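Wss1p (Saccharomyces cerevisiae FostersO, PDB 5XBN) cleaves DNA-binding proteins as a zinc-dependent metalloendopeptidase and takes part in the repair of toxic DNA-protein cross-links. Local coordinates at residues Lys31-Gln36 against Asn68-Tyr73. Sequence-based numbering, arbitrary orientation.
Sequences KVAVLQ and NLVEFY
Lys31 pairs with Asn68, Val32 with Leu69 and Ala33 with Val70 in parallel beta bridges, where strand 29-33 runs beside strand 66-72. Helix 41-54 lies in the connection between the two strands and packs on one face of the sheet, a beta-alpha-beta arrangement within the WLM metalloprotease domain. Strand 29-33 is an edge strand of the sheet, and strand 89-96 flanks the other side of 66-72. Lys31 O accepts a nearly straight hydrogen bond from Leu69 N (2.9 Å, 170° at the hydrogen). Lys31 CB lies 3.7 Å from Asn68 OD1. Val32 and Leu69 point to the helix face, where both side chains touch Ile48. Val32 CG1 reaches Leu69 CB at 4.2 Å. Ala33 bonds with both backbone groups: its N donates to Leu69 O, and its O accepts from Glu71 N, each at 3.1 Å. Its CB meets Val70 CG1 on the other face, the one that carries Lys31 and Asn68.

At Val34 the first segment has left the strand, and a side chain takes over from the backbone pairing. Glu71 CG stands anti to the backbone N (chi1 176°), and the chain is extended beyond CG. Glu71 OE1 lies 3.3 Å from Val34 CB. Leu35 N donates to this same oxygen from above the carboxylate plane. The other oxygen, OE2, forms a salt bridge with Arg95 of strand 89-96. The carboxylate thus links the loop after the edge strand to a strand on the far side of 66-72. Leu35 crosses the Glu71 side chain at about a right angle, and Leu35 CD1 reaches Tyr73 CB at 3.7 Å. One water donates to both Leu35 O and Glu71 OE1, the latter at 2.8 Å.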
ATOM      1  N   LYS A  31      -7.761  -9.651  -0.940  1.00 20.15           N
ATOM      2  CA  LYS A  31      -6.902 -10.515  -0.134  1.00 22.77           C
ATOM      3  C   LYS A  31      -5.621  -9.791   0.222  1.00 20.76           C
ATOM      4  O   LYS A  31      -5.060  -9.099  -0.627  1.00 17.93           O
ATOM      5  CB  LYS A  31      -6.575 -11.796  -0.912  1.00 23.05           C
ATOM      6  CG  LYS A  31      -5.707 -12.803  -0.180  1.00 29.40           C
ATOM      7  CD  LYS A  31      -6.514 -13.600   0.813  1.00 32.67           C
ATOM      8  CE  LYS A  31      -5.815 -14.898   1.201  1.00 34.84           C
ATOM      9  NZ  LYS A  31      -4.513 -14.670   1.886  1.00 39.07           N
ATOM     10  N   VAL A  32      -5.161  -9.945   1.464  1.00 18.56           N
ATOM     11  CA  VAL A  32      -3.817  -9.490   1.813  1.00 18.47           C
ATOM     12  C   VAL A  32      -2.964 -10.690   2.222  1.00 22.49           C
ATOM     13  O   VAL A  32      -3.479 -11.715   2.678  1.00 28.84           O
ATOM     14  CB  VAL A  32      -3.820  -8.437   2.943  1.00 22.54           C
ATOM     15  CG1 VAL A  32      -4.722  -7.281   2.569  1.00 22.99           C
ATOM     16  CG2 VAL A  32      -4.272  -9.047   4.246  1.00 26.41           C
ATOM     17  N   ALA A  33      -1.661 -10.582   2.031  1.00 19.35           N
ATOM     18  CA  ALA A  33      -0.757 -11.641   2.490  1.00 24.13           C
ATOM     19  C   ALA A  33       0.571 -11.040   2.901  1.00 23.67           C
ATOM     20  O   ALA A  33       0.940  -9.974   2.419  1.00 21.81           O
ATOM     21  CB  ALA A  33      -0.558 -12.681   1.399  1.00 27.34           C
ATOM     22  N   VAL A  34       1.292 -11.712   3.796  1.00 20.61           N
ATOM     23  CA  VAL A  34       2.637 -11.254   4.133  1.00 19.00           C
ATOM     24  C   VAL A  34       3.618 -12.418   4.034  1.00 22.69           C
ATOM     25  O   VAL A  34       3.204 -13.569   3.912  1.00 25.40           O
ATOM     26  CB  VAL A  34       2.708 -10.622   5.542  1.00 22.93           C
ATOM     27  CG1 VAL A  34       1.793  -9.399   5.620  1.00 23.84           C
ATOM     28  CG2 VAL A  34       2.362 -11.630   6.620  1.00 25.33           C
ATOM     29  N   LEU A  35       4.906 -12.101   4.077  1.00 22.85           N
ATOM     30  CA  LEU A  35       5.960 -13.106   3.983  1.00 23.02           C
ATOM     31  C   LEU A  35       6.016 -13.935   5.256  1.00 25.30           C
ATOM     32  O   LEU A  35       6.345 -13.428   6.320  1.00 25.15           O
ATOM     33  CB  LEU A  35       7.310 -12.441   3.714  1.00 24.68           C
ATOM     34  CG  LEU A  35       7.416 -11.765   2.343  1.00 21.64           C
ATOM     35  CD1 LEU A  35       8.658 -10.891   2.281  1.00 25.99           C
ATOM     36  CD2 LEU A  35       7.442 -12.799   1.230  1.00 25.87           C
ATOM     37  N   GLN A  36       5.684 -15.213   5.127  1.00 24.48           N
ATOM     38  CA  GLN A  36       5.479 -16.081   6.281  1.00 27.10           C
ATOM     39  C   GLN A  36       6.768 -16.495   6.988  1.00 30.91           C
ATOM     40  O   GLN A  36       6.739 -16.930   8.142  1.00 31.56           O
ATOM     41  CB  GLN A  36       4.715 -17.325   5.843  1.00 27.16           C
ATOM     42  CG  GLN A  36       3.282 -17.071   5.472  1.00 26.92           C
ATOM     43  CD  GLN A  36       2.535 -16.431   6.598  1.00 32.21           C
ATOM     44  OE1 GLN A  36       2.418 -17.009   7.681  1.00 29.61           O
ATOM     45  NE2 GLN A  36       2.031 -15.228   6.369  1.00 31.10           N
ATOM     46  N   ASN A  68      -5.074  -8.579  -4.932  1.00 18.81           N
ATOM     47  CA  ASN A  68      -4.110  -8.968  -3.901  1.00 17.06           C
ATOM     48  C   ASN A  68      -3.236  -7.810  -3.463  1.00 19.41           C
ATOM     49  O   ASN A  68      -2.645  -7.145  -4.309  1.00 21.32           O
ATOM     50  CB  ASN A  68      -3.180 -10.079  -4.406  1.00 17.57           C
ATOM     51  CG  ASN A  68      -3.919 -11.356  -4.723  1.00 21.81           C
ATOM     52  OD1 ASN A  68      -4.383 -12.045  -3.824  1.00 21.88           O
ATOM     53  ND2 ASN A  68      -4.021 -11.680  -6.006  1.00 23.67           N
ATOM     54  N   LEU A  69      -3.135  -7.598  -2.155  1.00 16.39           N
ATOM     55  CA  LEU A  69      -2.161  -6.660  -1.597  1.00 17.09           C
ATOM     56  C   LEU A  69      -1.192  -7.469  -0.757  1.00 18.35           C
ATOM     57  O   LEU A  69      -1.586  -8.035   0.251  1.00 17.66           O
ATOM     58  CB  LEU A  69      -2.845  -5.591  -0.736  1.00 17.30           C
ATOM     59  CG  LEU A  69      -1.888  -4.654   0.012  1.00 18.54           C
ATOM     60  CD1 LEU A  69      -1.017  -3.902  -0.963  1.00 19.90           C
ATOM     61  CD2 LEU A  69      -2.678  -3.699   0.910  1.00 22.83           C
ATOM     62  N   VAL A  70       0.073  -7.523  -1.156  1.00 17.10           N
ATOM     63  CA  VAL A  70       0.989  -8.453  -0.514  1.00 18.24           C
ATOM     64  C   VAL A  70       2.331  -7.807  -0.181  1.00 20.56           C
ATOM     65  O   VAL A  70       2.722  -6.803  -0.777  1.00 18.82           O
ATOM     66  CB  VAL A  70       1.229  -9.701  -1.411  1.00 20.72           C
ATOM     67  CG1 VAL A  70      -0.089 -10.437  -1.724  1.00 24.78           C
ATOM     68  CG2 VAL A  70       1.911  -9.308  -2.686  1.00 23.18           C
ATOM     69  N   GLU A  71       3.031  -8.394   0.789  1.00 18.93           N
ATOM     70  CA  GLU A  71       4.383  -7.972   1.146  1.00 18.16           C
ATOM     71  C   GLU A  71       5.408  -8.604   0.208  1.00 23.26           C
ATOM     72  O   GLU A  71       5.253  -9.761  -0.179  1.00 21.61           O
ATOM     73  CB  GLU A  71       4.708  -8.387   2.577  1.00 20.62           C
ATOM     74  CG  GLU A  71       6.140  -8.076   2.981  1.00 20.61           C
ATOM     75  CD  GLU A  71       6.482  -8.595   4.357  1.00 23.61           C
ATOM     76  OE1 GLU A  71       5.760  -9.475   4.868  1.00 23.02           O
ATOM     77  OE2 GLU A  71       7.485  -8.107   4.916  1.00 26.66           O
ATOM     78  N   PHE A  72       6.454  -7.867  -0.153  1.00 21.26           N
ATOM     79  CA  PHE A  72       7.620  -8.504  -0.767  1.00 21.30           C
ATOM     80  C   PHE A  72       8.860  -7.848  -0.173  1.00 24.60           C
ATOM     81  O   PHE A  72       8.739  -6.913   0.623  1.00 23.31           O
ATOM     82  CB  PHE A  72       7.524  -8.486  -2.326  1.00 22.97           C
ATOM     83  CG  PHE A  72       7.781  -7.148  -3.003  1.00 22.58           C
ATOM     84  CD1 PHE A  72       8.261  -7.100  -4.313  1.00 24.77           C
ATOM     85  CD2 PHE A  72       7.596  -5.956  -2.335  1.00 22.79           C
ATOM     86  CE1 PHE A  72       8.475  -5.873  -4.957  1.00 27.69           C
ATOM     87  CE2 PHE A  72       7.838  -4.738  -2.957  1.00 22.53           C
ATOM     88  CZ  PHE A  72       8.267  -4.697  -4.265  1.00 25.17           C
ATOM     89  N   TYR A  73      10.028  -8.411  -0.454  1.00 23.00           N
ATOM     90  CA  TYR A  73      11.271  -7.952   0.152  1.00 25.37           C
ATOM     91  C   TYR A  73      12.393  -8.203  -0.844  1.00 25.76           C
ATOM     92  O   TYR A  73      13.205  -9.107  -0.656  1.00 27.22           O
ATOM     93  CB  TYR A  73      11.528  -8.686   1.480  1.00 26.65           C
ATOM     94  CG  TYR A  73      12.617  -8.078   2.325  1.00 24.10           C
ATOM     95  CD1 TYR A  73      12.434  -6.859   2.958  1.00 26.17           C
ATOM     96  CD2 TYR A  73      13.831  -8.737   2.499  1.00 33.19           C
ATOM     97  CE1 TYR A  73      13.439  -6.296   3.731  1.00 30.05           C
ATOM     98  CE2 TYR A  73      14.841  -8.181   3.272  1.00 34.00           C
ATOM     99  CZ  TYR A  73      14.638  -6.963   3.883  1.00 39.53           C
ATOM    100  OH  TYR A  73      15.639  -6.410   4.654  1.00 39.75           O
TER
HETATM  101  O   HOH W   1       6.201 -10.905   7.189  1.00 25.97           O